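Local coordinates for Myo-inositol phosphohydrolase (Mitsuokella multacida, PDB 4WU3), which probably removes phosphate from myo-inositol hexakisphosphate as a PTP-like phytase, and here holds myo-inositol-(1,3,4,5)-tetrakisphosphate, at residues R62-G67 with L106-V111; V91-C96 with G247-F252; T379-G384 with P560-G565; Y554-N559 with E604-Y609; I416-L421 with M491-L496. The protein carries 2 engineered substitutions. All blocks are in the same frame, centred on the assembly; numbering follows the deposited sequence.

Contact 1 of 5, residues R62-G67 with L106-V111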
# COMPACT_ATOMS: atom_id res chain seq x y z
N ARG A 62 -10.20 22.12 14.78
CA ARG A 62 -10.32 21.80 13.37
C ARG A 62 -11.18 20.57 13.11
O ARG A 62 -11.04 19.54 13.77
CB ARG A 62 -8.90 21.58 12.83
CG ARG A 62 -8.79 21.13 11.38
CD ARG A 62 -7.34 20.88 11.04
NE ARG A 62 -7.15 20.52 9.63
CZ ARG A 62 -6.08 19.90 9.16
NH1 ARG A 62 -5.09 19.57 9.98
NH2 ARG A 62 -5.99 19.61 7.88
N ASN A 63 -12.09 20.69 12.14
CA ASN A 63 -12.92 19.58 11.69
C ASN A 63 -13.79 18.99 12.78
O ASN A 63 -14.14 17.81 12.71
CB ASN A 63 -12.04 18.49 11.06
CG ASN A 63 -11.52 18.90 9.71
OD1 ASN A 63 -12.22 19.57 8.95
ND2 ASN A 63 -10.28 18.52 9.40
N PHE A 64 -14.14 19.78 13.77
CA PHE A 64 -15.04 19.30 14.80
C PHE A 64 -16.42 19.00 14.20
O PHE A 64 -16.96 19.79 13.43
CB PHE A 64 -15.21 20.31 15.93
CG PHE A 64 -16.18 19.86 16.97
CD1 PHE A 64 -15.77 19.07 18.03
CD2 PHE A 64 -17.52 20.17 16.86
CE1 PHE A 64 -16.66 18.62 18.97
CE2 PHE A 64 -18.42 19.72 17.81
CZ PHE A 64 -17.99 18.94 18.86
N ARG A 65 -17.00 17.86 14.55
CA ARG A 65 -18.40 17.62 14.23
C ARG A 65 -19.02 16.68 15.23
O ARG A 65 -18.32 15.89 15.86
CB ARG A 65 -18.58 17.06 12.82
CG ARG A 65 -18.07 15.64 12.61
CD ARG A 65 -16.58 15.63 12.31
NE ARG A 65 -16.17 14.44 11.58
CZ ARG A 65 -14.92 14.19 11.20
NH1 ARG A 65 -13.95 15.04 11.49
NH2 ARG A 65 -14.62 13.09 10.54
N MET A 66 -20.32 16.80 15.41
CA MET A 66 -21.08 15.87 16.20
C MET A 66 -21.90 15.01 15.25
O MET A 66 -22.21 15.42 14.15
CB MET A 66 -21.98 16.61 17.17
CG MET A 66 -21.21 17.12 18.38
SD MET A 66 -22.15 18.28 19.36
CE MET A 66 -23.59 17.32 19.81
N GLY A 67 -22.21 13.80 15.69
CA GLY A 67 -22.95 12.87 14.86
C GLY A 67 -24.32 13.37 14.49
O GLY A 67 -24.90 12.95 13.48
N LEU A 106 -15.70 19.94 25.75
CA LEU A 106 -16.40 19.52 26.95
C LEU A 106 -17.62 20.39 27.24
O LEU A 106 -18.67 19.89 27.65
CB LEU A 106 -15.45 19.53 28.15
CG LEU A 106 -14.38 18.45 28.14
CD1 LEU A 106 -13.51 18.55 29.37
CD2 LEU A 106 -15.03 17.08 28.05
N LYS A 107 -17.50 21.69 27.02
CA LYS A 107 -18.62 22.59 27.22
C LYS A 107 -19.73 22.26 26.22
O LYS A 107 -20.91 22.19 26.59
CB LYS A 107 -18.20 24.06 27.08
CG LYS A 107 -19.25 25.04 27.59
CD LYS A 107 -18.80 26.49 27.50
CE LYS A 107 -19.81 27.42 28.17
NZ LYS A 107 -19.62 28.85 27.79
N LYS A 108 -19.35 22.04 24.97
CA LYS A 108 -20.33 21.90 23.91
C LYS A 108 -21.13 20.61 23.99
O LYS A 108 -22.32 20.60 23.70
CB LYS A 108 -19.67 22.00 22.54
CG LYS A 108 -20.64 21.76 21.39
CD LYS A 108 -20.15 22.39 20.11
CE LYS A 108 -21.27 22.53 19.09
NZ LYS A 108 -22.17 23.66 19.45
N VAL A 109 -20.49 19.50 24.35
CA VAL A 109 -21.19 18.22 24.33
C VAL A 109 -22.14 18.10 25.52
O VAL A 109 -21.84 18.56 26.63
CB VAL A 109 -20.24 17.00 24.24
CG1 VAL A 109 -19.47 17.02 22.93
CG2 VAL A 109 -19.29 16.96 25.42
N PRO A 110 -23.32 17.51 25.30
CA PRO A 110 -24.34 17.49 26.33
C PRO A 110 -24.16 16.36 27.34
O PRO A 110 -25.12 15.66 27.66
CB PRO A 110 -25.63 17.32 25.53
CG PRO A 110 -25.22 16.54 24.33
CD PRO A 110 -23.80 16.95 24.02
N VAL A 111 -22.94 16.18 27.85
CA VAL A 111 -22.70 15.27 28.96
C VAL A 111 -21.73 15.93 29.92
O VAL A 111 -21.12 16.94 29.59
CB VAL A 111 -22.13 13.90 28.52
CG1 VAL A 111 -23.13 13.17 27.64
CG2 VAL A 111 -20.81 14.08 27.78

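Contact 2 of 5, residues V91-C96 with G247-F252. With PO4 (phosphate ion), chain G.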
# COMPACT_ATOMS: atom_id res chain seq x y z
N VAL A 91 -21.86 10.92 19.86
CA VAL A 91 -20.55 10.85 19.31
C VAL A 91 -20.13 12.21 18.76
O VAL A 91 -20.96 12.96 18.25
CB VAL A 91 -20.52 9.79 18.19
CG1 VAL A 91 -21.14 10.33 16.91
CG2 VAL A 91 -19.11 9.32 17.95
N SER A 92 -18.84 12.53 18.89
CA SER A 92 -18.27 13.68 18.18
C SER A 92 -16.86 13.32 17.72
O SER A 92 -16.37 12.24 18.03
CB SER A 92 -18.25 14.96 19.04
OG SER A 92 -17.55 14.75 20.26
N ALA A 93 -16.25 14.21 16.94
CA ALA A 93 -14.93 13.97 16.36
C ALA A 93 -14.26 15.28 15.94
O ALA A 93 -14.92 16.31 15.77
CB ALA A 93 -15.05 13.04 15.16
N SER A 94 -12.94 15.23 15.78
CA SER A 94 -12.18 16.41 15.41
C SER A 94 -10.74 16.07 15.19
O SER A 94 -10.33 14.93 15.37
CB SER A 94 -12.22 17.46 16.54
OG SER A 94 -11.52 16.99 17.68
N SER A 95 -9.98 17.09 14.80
CA SER A 95 -8.53 17.08 14.84
C SER A 95 -8.05 16.99 16.27
O SER A 95 -8.83 17.06 17.22
CB SER A 95 -8.01 18.40 14.29
OG SER A 95 -8.23 19.45 15.25
N CYS A 96 -6.74 16.90 16.44
CA CYS A 96 -6.20 17.01 17.76
C CYS A 96 -6.54 18.39 18.29
O CYS A 96 -6.89 19.28 17.52
CB CYS A 96 -4.70 16.73 17.76
SG CYS A 96 -3.69 17.83 16.76
N GLY A 247 -8.59 11.25 8.00
CA GLY A 247 -8.58 9.81 7.71
C GLY A 247 -8.92 8.86 8.85
O GLY A 247 -9.96 8.19 8.85
N ARG A 248 -8.04 8.77 9.84
CA ARG A 248 -8.23 7.83 10.92
C ARG A 248 -9.50 8.17 11.67
O ARG A 248 -10.23 7.27 12.10
CB ARG A 248 -7.03 7.82 11.88
CG ARG A 248 -5.76 7.27 11.27
CD ARG A 248 -4.53 7.64 12.09
NE ARG A 248 -4.17 9.06 11.99
CZ ARG A 248 -3.15 9.61 12.65
NH1 ARG A 248 -2.89 10.91 12.51
NH2 ARG A 248 -2.39 8.87 13.46
N THR A 249 -9.77 9.47 11.82
CA THR A 249 -10.96 9.91 12.54
C THR A 249 -12.24 9.48 11.81
O THR A 249 -13.18 8.99 12.42
CB THR A 249 -10.95 11.44 12.79
OG1 THR A 249 -9.96 11.76 13.78
CG2 THR A 249 -12.29 11.92 13.30
N THR A 250 -12.25 9.63 10.49
CA THR A 250 -13.44 9.29 9.72
C THR A 250 -13.67 7.79 9.64
O THR A 250 -14.80 7.33 9.66
CB THR A 250 -13.38 9.89 8.31
OG1 THR A 250 -13.32 11.31 8.43
CG2 THR A 250 -14.61 9.51 7.49
N ILE A 251 -12.59 7.02 9.57
CA ILE A 251 -12.71 5.58 9.66
C ILE A 251 -13.47 5.21 10.92
O ILE A 251 -14.36 4.37 10.87
CB ILE A 251 -11.34 4.87 9.72
CG1 ILE A 251 -10.67 4.89 8.34
CG2 ILE A 251 -11.51 3.45 10.20
CD1 ILE A 251 -9.20 4.52 8.40
N PHE A 252 -13.12 5.83 12.04
CA PHE A 252 -13.74 5.43 13.30
C PHE A 252 -15.12 6.01 13.54
O PHE A 252 -15.92 5.42 14.27
CB PHE A 252 -12.83 5.69 14.49
CG PHE A 252 -11.85 4.60 14.70
CD1 PHE A 252 -10.78 4.45 13.85
CD2 PHE A 252 -12.02 3.69 15.73
CE1 PHE A 252 -9.88 3.42 14.02
CE2 PHE A 252 -11.13 2.65 15.91
CZ PHE A 252 -10.07 2.52 15.05
P PO4 G . -5.72 12.01 10.14
O1 PO4 G . -5.55 12.57 8.74
O2 PO4 G . -7.09 12.45 10.60
O3 PO4 G . -4.65 12.52 11.06
O4 PO4 G . -5.67 10.49 10.16

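Contact 3 of 5, residues T379-G384 with P560-G565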
# COMPACT_ATOMS: atom_id res chain seq x y z
N THR A 379 37.90 -0.98 34.19
CA THR A 379 38.43 -1.25 35.52
C THR A 379 37.41 -0.98 36.63
O THR A 379 37.63 -0.15 37.50
CB THR A 379 39.69 -0.39 35.80
OG1 THR A 379 39.35 1.01 35.76
CG2 THR A 379 40.77 -0.67 34.77
N PRO A 380 36.27 -1.70 36.60
CA PRO A 380 35.26 -1.52 37.62
C PRO A 380 35.67 -2.19 38.91
O PRO A 380 36.53 -3.07 38.90
CB PRO A 380 34.04 -2.23 37.03
CG PRO A 380 34.64 -3.34 36.23
CD PRO A 380 35.94 -2.80 35.68
N THR A 381 35.07 -1.77 40.02
CA THR A 381 35.36 -2.39 41.30
C THR A 381 34.84 -3.82 41.29
O THR A 381 33.82 -4.10 40.67
CB THR A 381 34.71 -1.62 42.47
OG1 THR A 381 34.95 -2.34 43.69
CG2 THR A 381 33.20 -1.48 42.27
N ARG A 382 35.56 -4.71 41.96
CA ARG A 382 35.13 -6.10 42.11
C ARG A 382 34.51 -6.31 43.48
O ARG A 382 34.39 -7.44 43.96
CB ARG A 382 36.31 -7.06 41.95
CG ARG A 382 36.73 -7.32 40.51
CD ARG A 382 37.62 -8.57 40.40
NE ARG A 382 36.84 -9.81 40.43
CZ ARG A 382 36.77 -10.69 39.42
NH1 ARG A 382 36.04 -11.78 39.54
NH2 ARG A 382 37.44 -10.48 38.29
N LYS A 383 34.08 -5.22 44.09
CA LYS A 383 33.55 -5.30 45.43
C LYS A 383 32.24 -6.08 45.54
O LYS A 383 31.26 -5.82 44.84
CB LYS A 383 33.37 -3.89 45.98
CG LYS A 383 32.75 -3.89 47.34
CD LYS A 383 31.25 -3.77 47.22
CE LYS A 383 30.66 -4.06 48.58
NZ LYS A 383 29.23 -3.72 48.64
N GLY A 384 32.21 -7.04 46.45
CA GLY A 384 31.00 -7.81 46.68
C GLY A 384 30.96 -9.12 45.89
O GLY A 384 30.21 -10.04 46.23
N PRO A 560 24.32 -2.20 46.37
CA PRO A 560 23.77 -0.92 45.95
C PRO A 560 24.78 0.24 46.05
O PRO A 560 24.55 1.32 45.49
CB PRO A 560 22.58 -0.72 46.90
CG PRO A 560 22.87 -1.58 48.08
CD PRO A 560 23.66 -2.74 47.58
N ASP A 561 25.90 0.01 46.72
CA ASP A 561 26.95 1.02 46.84
C ASP A 561 27.87 1.08 45.62
O ASP A 561 28.71 1.96 45.51
CB ASP A 561 27.79 0.77 48.09
CG ASP A 561 28.34 -0.65 48.15
OD1 ASP A 561 27.69 -1.58 47.63
OD2 ASP A 561 29.42 -0.83 48.75
N VAL A 562 27.72 0.13 44.70
CA VAL A 562 28.52 0.13 43.47
C VAL A 562 27.79 0.88 42.35
O VAL A 562 26.57 0.81 42.24
CB VAL A 562 28.84 -1.30 43.05
CG1 VAL A 562 29.59 -1.30 41.73
CG2 VAL A 562 29.64 -1.99 44.15
N SER A 563 28.52 1.61 41.52
CA SER A 563 27.88 2.45 40.50
C SER A 563 27.19 1.62 39.42
O SER A 563 27.53 0.45 39.20
CB SER A 563 28.90 3.40 39.87
OG SER A 563 29.90 2.69 39.15
N LEU A 564 26.22 2.21 38.73
CA LEU A 564 25.55 1.50 37.65
C LEU A 564 26.58 1.04 36.62
O LEU A 564 26.61 -0.12 36.23
CB LEU A 564 24.51 2.38 36.98
CG LEU A 564 23.79 1.72 35.79
CD1 LEU A 564 23.09 0.46 36.27
CD2 LEU A 564 22.79 2.67 35.16
N GLY A 565 27.43 1.96 36.21
CA GLY A 565 28.46 1.67 35.23
C GLY A 565 29.44 0.59 35.64
O GLY A 565 29.92 -0.17 34.78

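Contact 4 of 5, residues Y554-N559 with E604-Y609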
# COMPACT_ATOMS: atom_id res chain seq x y z
N TYR A 554 20.48 -8.53 40.11
CA TYR A 554 20.82 -9.15 41.37
C TYR A 554 22.09 -8.53 41.96
O TYR A 554 22.14 -8.22 43.15
CB TYR A 554 20.99 -10.66 41.17
CG TYR A 554 21.20 -11.45 42.43
CD1 TYR A 554 20.34 -11.31 43.51
CD2 TYR A 554 22.24 -12.35 42.55
CE1 TYR A 554 20.52 -12.03 44.67
CE2 TYR A 554 22.43 -13.08 43.70
CZ TYR A 554 21.56 -12.92 44.76
OH TYR A 554 21.75 -13.65 45.92
N ASP A 555 23.12 -8.35 41.14
CA ASP A 555 24.34 -7.69 41.57
C ASP A 555 24.00 -6.35 42.25
O ASP A 555 24.43 -6.10 43.38
CB ASP A 555 25.27 -7.47 40.38
CG ASP A 555 26.73 -7.17 40.78
OD1 ASP A 555 27.02 -7.01 41.99
OD2 ASP A 555 27.58 -7.09 39.87
N MET A 556 23.21 -5.52 41.56
CA MET A 556 22.83 -4.21 42.08
C MET A 556 22.14 -4.34 43.41
O MET A 556 22.42 -3.59 44.35
CB MET A 556 21.84 -3.50 41.15
CG MET A 556 22.44 -2.85 39.94
SD MET A 556 21.14 -2.19 38.88
CE MET A 556 21.81 -2.63 37.29
N MET A 557 21.18 -5.25 43.47
CA MET A 557 20.38 -5.43 44.68
C MET A 557 21.29 -5.69 45.88
O MET A 557 21.05 -5.17 46.96
CB MET A 557 19.38 -6.59 44.51
CG MET A 557 18.19 -6.27 43.61
SD MET A 557 17.21 -7.72 43.15
CE MET A 557 16.35 -8.05 44.69
N LYS A 558 22.33 -6.50 45.67
CA LYS A 558 23.19 -6.95 46.77
C LYS A 558 24.31 -5.94 47.05
O LYS A 558 24.86 -5.91 48.14
CB LYS A 558 23.82 -8.31 46.42
CG LYS A 558 22.81 -9.40 46.08
CD LYS A 558 22.20 -10.02 47.32
CE LYS A 558 23.20 -10.89 48.06
NZ LYS A 558 22.60 -11.55 49.24
N ASN A 559 24.63 -5.12 46.05
CA ASN A 559 25.73 -4.18 46.16
C ASN A 559 25.30 -2.80 45.68
O ASN A 559 25.84 -2.29 44.70
CB ASN A 559 26.92 -4.67 45.34
CG ASN A 559 27.47 -5.98 45.85
OD1 ASN A 559 28.19 -6.02 46.83
ND2 ASN A 559 27.11 -7.06 45.20
N GLU A 604 18.71 1.50 33.98
CA GLU A 604 18.93 2.69 34.81
C GLU A 604 17.81 2.90 35.80
O GLU A 604 18.06 3.24 36.96
CB GLU A 604 19.02 3.94 33.95
CG GLU A 604 20.33 4.10 33.22
CD GLU A 604 20.44 5.43 32.50
OE1 GLU A 604 19.39 6.07 32.26
OE2 GLU A 604 21.57 5.83 32.18
N LYS A 605 16.57 2.75 35.33
CA LYS A 605 15.44 2.89 36.23
C LYS A 605 15.60 1.89 37.37
O LYS A 605 15.49 2.25 38.55
CB LYS A 605 14.12 2.70 35.50
CG LYS A 605 13.72 3.94 34.71
CD LYS A 605 12.24 3.96 34.35
CE LYS A 605 11.84 5.32 33.80
NZ LYS A 605 10.41 5.39 33.39
N PHE A 606 15.90 0.65 37.03
CA PHE A 606 16.00 -0.37 38.05
C PHE A 606 17.10 -0.04 39.06
O PHE A 606 16.96 -0.33 40.23
CB PHE A 606 16.23 -1.75 37.45
CG PHE A 606 16.23 -2.84 38.46
CD1 PHE A 606 15.04 -3.41 38.87
CD2 PHE A 606 17.41 -3.26 39.05
CE1 PHE A 606 15.04 -4.40 39.81
CE2 PHE A 606 17.41 -4.25 40.00
CZ PHE A 606 16.22 -4.82 40.38
N TYR A 607 18.18 0.57 38.60
CA TYR A 607 19.23 1.03 39.50
C TYR A 607 18.66 2.02 40.51
O TYR A 607 18.92 1.92 41.72
CB TYR A 607 20.37 1.68 38.72
CG TYR A 607 21.48 2.17 39.60
CD1 TYR A 607 22.49 1.31 40.01
CD2 TYR A 607 21.52 3.48 40.05
CE1 TYR A 607 23.52 1.74 40.84
CE2 TYR A 607 22.54 3.93 40.87
CZ TYR A 607 23.54 3.06 41.26
OH TYR A 607 24.55 3.50 42.08
N GLN A 608 17.85 2.96 40.02
CA GLN A 608 17.20 3.94 40.90
C GLN A 608 16.29 3.24 41.91
O GLN A 608 16.24 3.60 43.09
CB GLN A 608 16.38 4.96 40.12
CG GLN A 608 15.67 5.95 41.03
CD GLN A 608 14.86 7.01 40.31
OE1 GLN A 608 14.84 7.06 39.08
NE2 GLN A 608 14.19 7.86 41.08
N TYR A 609 15.54 2.26 41.43
CA TYR A 609 14.63 1.52 42.28
C TYR A 609 15.39 0.90 43.46
O TYR A 609 14.93 0.92 44.59
CB TYR A 609 13.91 0.44 41.48
CG TYR A 609 13.27 -0.64 42.33
CD1 TYR A 609 12.09 -0.39 43.02
CD2 TYR A 609 13.84 -1.90 42.44
CE1 TYR A 609 11.51 -1.37 43.80
CE2 TYR A 609 13.25 -2.88 43.22
CZ TYR A 609 12.09 -2.60 43.90
OH TYR A 609 11.48 -3.55 44.68

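Contact 5 of 5, residues I416-L421 with M491-L496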
# COMPACT_ATOMS: atom_id res chain seq x y z
N ILE A 416 22.29 -24.68 45.58
CA ILE A 416 22.48 -24.15 44.23
C ILE A 416 21.19 -24.22 43.44
O ILE A 416 20.60 -25.30 43.31
CB ILE A 416 23.56 -24.95 43.48
CG1 ILE A 416 24.89 -24.88 44.23
CG2 ILE A 416 23.72 -24.40 42.06
CD1 ILE A 416 25.91 -25.88 43.74
N TYR A 417 20.75 -23.08 42.92
CA TYR A 417 19.54 -23.00 42.11
C TYR A 417 19.91 -22.72 40.66
O TYR A 417 20.70 -21.84 40.37
CB TYR A 417 18.58 -21.90 42.58
CG TYR A 417 17.95 -22.15 43.93
CD1 TYR A 417 18.68 -21.93 45.09
CD2 TYR A 417 16.65 -22.60 44.05
CE1 TYR A 417 18.13 -22.16 46.33
CE2 TYR A 417 16.09 -22.84 45.30
CZ TYR A 417 16.84 -22.61 46.43
OH TYR A 417 16.33 -22.83 47.69
N ILE A 418 19.32 -23.49 39.75
CA ILE A 418 19.38 -23.17 38.33
C ILE A 418 18.17 -22.29 38.03
O ILE A 418 17.02 -22.70 38.23
CB ILE A 418 19.33 -24.44 37.46
CG1 ILE A 418 20.56 -25.33 37.72
CG2 ILE A 418 19.22 -24.09 35.98
CD1 ILE A 418 21.91 -24.65 37.52
N MET A 419 18.44 -21.05 37.61
CA MET A 419 17.39 -20.10 37.29
C MET A 419 17.20 -20.06 35.77
O MET A 419 17.94 -19.38 35.05
CB MET A 419 17.75 -18.71 37.82
CG MET A 419 18.12 -18.66 39.29
SD MET A 419 16.78 -19.09 40.43
CE MET A 419 15.62 -17.75 40.16
N ASP A 420 16.22 -20.81 35.29
CA ASP A 420 15.94 -20.91 33.87
C ASP A 420 15.05 -19.72 33.49
O ASP A 420 13.91 -19.63 33.94
CB ASP A 420 15.25 -22.24 33.58
CG ASP A 420 14.74 -22.38 32.16
OD1 ASP A 420 15.07 -21.55 31.29
OD2 ASP A 420 13.97 -23.33 31.91
N LEU A 421 15.57 -18.82 32.67
CA LEU A 421 14.87 -17.58 32.36
C LEU A 421 14.15 -17.60 31.02
O LEU A 421 13.80 -16.55 30.50
CB LEU A 421 15.87 -16.42 32.34
CG LEU A 421 16.72 -16.22 33.60
CD1 LEU A 421 17.86 -15.26 33.31
CD2 LEU A 421 15.85 -15.72 34.74
N MET A 491 13.57 -35.34 28.36
CA MET A 491 13.42 -34.76 29.70
C MET A 491 13.08 -33.27 29.59
O MET A 491 13.38 -32.63 28.58
CB MET A 491 14.72 -34.87 30.51
CG MET A 491 15.27 -36.27 30.74
SD MET A 491 16.74 -36.14 31.76
CE MET A 491 18.00 -35.95 30.50
N THR A 492 12.46 -32.72 30.64
CA THR A 492 12.45 -31.28 30.84
C THR A 492 13.79 -30.94 31.47
O THR A 492 14.49 -31.83 31.97
CB THR A 492 11.32 -30.78 31.77
OG1 THR A 492 11.47 -31.34 33.08
CG2 THR A 492 9.98 -31.17 31.23
N GLU A 493 14.15 -29.66 31.45
CA GLU A 493 15.39 -29.23 32.10
C GLU A 493 15.28 -29.42 33.61
O GLU A 493 16.26 -29.76 34.28
CB GLU A 493 15.70 -27.77 31.80
CG GLU A 493 16.86 -27.23 32.62
CD GLU A 493 17.40 -25.91 32.09
OE1 GLU A 493 17.63 -25.80 30.86
OE2 GLU A 493 17.62 -25.00 32.92
N GLN A 494 14.09 -29.18 34.13
CA GLN A 494 13.85 -29.35 35.55
C GLN A 494 14.16 -30.77 35.99
O GLN A 494 14.87 -30.97 36.98
CB GLN A 494 12.42 -29.01 35.91
CG GLN A 494 12.05 -29.47 37.31
CD GLN A 494 10.83 -28.77 37.84
OE1 GLN A 494 9.94 -28.39 37.08
NE2 GLN A 494 10.78 -28.60 39.15
N GLN A 495 13.63 -31.75 35.26
CA GLN A 495 13.90 -33.16 35.52
C GLN A 495 15.38 -33.42 35.49
O GLN A 495 15.92 -34.04 36.39
CB GLN A 495 13.21 -34.06 34.50
CG GLN A 495 11.71 -34.17 34.71
CD GLN A 495 11.02 -34.95 33.62
OE1 GLN A 495 11.30 -34.78 32.43
NE2 GLN A 495 10.10 -35.82 34.01
N LEU A 496 16.05 -32.94 34.44
CA LEU A 496 17.51 -33.08 34.36
C LEU A 496 18.22 -32.46 35.56
O LEU A 496 19.11 -33.08 36.15
CB LEU A 496 18.04 -32.44 33.07
CG LEU A 496 19.57 -32.50 32.91
CD1 LEU A 496 20.05 -33.94 32.91
CD2 LEU A 496 20.00 -31.78 31.63

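Contact 1 of 5, residues R62-G67 with L106-V111
F64 and M66 meet K108 and P110 in an apolar contact at the protein surface. It joins the short edge strand 65-66 of a five-stranded mixed sheet to the end of helix 99-108. No hydrogen bond crosses it. The F64 ring swings out toward the helix because its CG lies trans to the backbone N (chi1 177°). Its atom CE2 then reaches CD of K108 at 3.9 Å. The two side chains pass at a slant, and the lysine offers its aliphatic stem here. M66 continues the patch one step further. Its SD lies 4.3 Å from CG of K108. Its methyl CE packs 4.2 Å from CD of P110. P110 is the centre of an inverse gamma turn, which bends the chain just after V109 leaves the helix. The turn is closed by a weak bond of 2.9 Å from V111 N to V109 O. W237 of strand 237-241, in the same sheet, also touches M66, V109 and P110. R65, between the two touching residues, points away from the helix. Its NH1 donates to N63 O at 3.0 Å, in the carbonyl plane, and also reaches G245 O. F64 and M66 point to one side of this chain segment and R65 to the other. This is the edge of an alpha/beta sheet of the PTP-like fold, with helices packed on both of its faces.

Contact 2 of 5, residues V91-C96 with G247-F252
A93 and T249 make the apolar part of this buried contact. CB of A93 lies 3.5 Å from CG2 of T249. OG1 of T249 passes S94 O at 3.6 Å, but its hydrogen bond is with S242 OG. The polar part lies on the helix side, where R248 grips a phosphate ion, probably from the crystallisation liquor. R248 N and NE both donate to O4 of the phosphate, at 2.9 and 2.8 Å. The chain bends at chi3 (-71°), which brings NE and NH1 to the anion. NH1 takes O3 at 2.8 Å, nearly straight (171°), so the guanidinium meets it edge-on. NH2 makes a salt bridge with E124 OE1 and a hydrogen bond to L211 O. A leucine here would probably leave O3 and O4 more loosely held and E124 without its charged mate. S242 OG, A244 N and M246 N also bind the phosphate, and G247 N adds a weak bond to O1. Strand 91-94 thus packs against the helix following the HC(X)5R P-loop, S242 at the cysteine position.

Contact 3 of 5, residues T379-G384 with P560-G565
V562 is the tightly packed part of this contact, buried beneath T381 and K383. The methyl CG2 of T381 and the CG1 branch of V562 reach toward each other tip to tip, 3.7 Å apart. The other branch, V562 CG2, lies 3.9 Å from CD of K383, whose chain bends at chi2 (-92°) to pass over it. T381 also shapes its own loop. Its OG1 accepts from K383 N at 3.0 Å, an ST turn. With an alanine here, a gap would probably open beside V562 and K383 N would be left without this acceptor. The outer side is exposed. There K383 NZ forms a salt bridge with D561, at 2.8 Å from OD1, on the syn lone pair. A second bond, from K383 NZ to OD2 of D561 at 2.9 Å, is weak. N559 OD1 gives the ammonium another partner. R570 NH2 ties T381 O and K383 O to helix 564-573. S563, next to V562, caps that helix through D566 N. The arrangement is an ST-turn loop packed against the residues that lead into the N-cap of helix 564-573, at the surface of the second PTP-like half.

Contact 4 of 5, residues Y554-N559 with E604-Y609
M556 packs against F606 and Y607 where two nearly parallel helices, 545-558 and 593-613, lie side by side. It is a Met-aromatic contact. The axes of the two short segments run 10.0 Å apart at 24°. CB of M556 leaves the backbone toward the neighbouring helix. CG follows and comes within 4.2 Å of CD1 of Y607. The sulfur does most of the touching. SD lies 3.8 Å from CA of Y607 and 3.9 Å from CD2 of F606. It is at the edge of both rings, 87° off the normal of F606. Neither ring offers its face to it. The chain bends at chi3, and the methyl CE turns to L564 of helix 564-573. With CG trans to the backbone N (chi1 -176°), F606 turns its ring edge to both methionines, CD2 to M556 and CZ to M557, while W622 meets it edge-to-face. I520 of helix 517-529 also touches this ring. M557 meets the CZ end of the same ring at its edge, the two side chains crossing at about a right angle. Its sulfur sits 5.5 Å from the F606 ring centroid, and its CG lies 4.1 Å from CZ of F606.

Contact 5 of 5, residues I416-L421 with M491-L496
E493 meets I418 and D420 through a single oxygen, with no hydrogen bond between the segments. OE2 of E493 lies 3.6 Å from CG2 of I418 and 3.7 Å from CB of D420. Strand 416-422 thus presents two residues from the same side to the carboxylate. The glutamate reaches them as an extended arm: CG is trans to the backbone N (chi1 171°) and the chain runs straight beyond it. D420 brings a second carboxylate near. Its OD2 stands 4.1 Å from OE2 of E493, and the two planes differ by 27°. These like charges would tend to repel. Their hydrogen bonds to other residues probably offset this. OE2 of E493 is bonded to H539 NE2. OD2 of D420 is bonded to Y504 OH and H426 NE2, and its OD1 takes R422 N. Further out, the helix that carries E493 is fixed at its start by a capping box. Q495 N donates to T492 OG1 at 3.1 Å, the N-cap bond. In return T492 N donates to Q495 OE1 at 3.0 Å, on a lone pair in the carbonyl plane. E493 opens the first turn of this helix. H539 directly precedes S540 of the inositol phosphate pocket. This is consistent with acids lying behind H539, the histidine of the P-loop signature, with E493 bonded to it, in a PTP-like fold.

From the N terminus, contact 1 closes the first loop, between 62-67 and 106-111. Contact 2 opens inside that loop, at 91-96, and closes at 247-252, so the two cross. They share a sheet, in which strands 65-66 and 91-94 are neighbours. Contact 3 opens later and ties the loop before helix 385-388 to the start of helix 564-573. Contact 5 nests within it, linking strand 416-422 to helix 493-499. Contact 4 ties helices 545-558 and 593-613 and crosses contact 3; the two touch, among other places at N559 and K383. The centres of contacts 2 and 5 lie about 52 Å apart, in the two PTP-like halves.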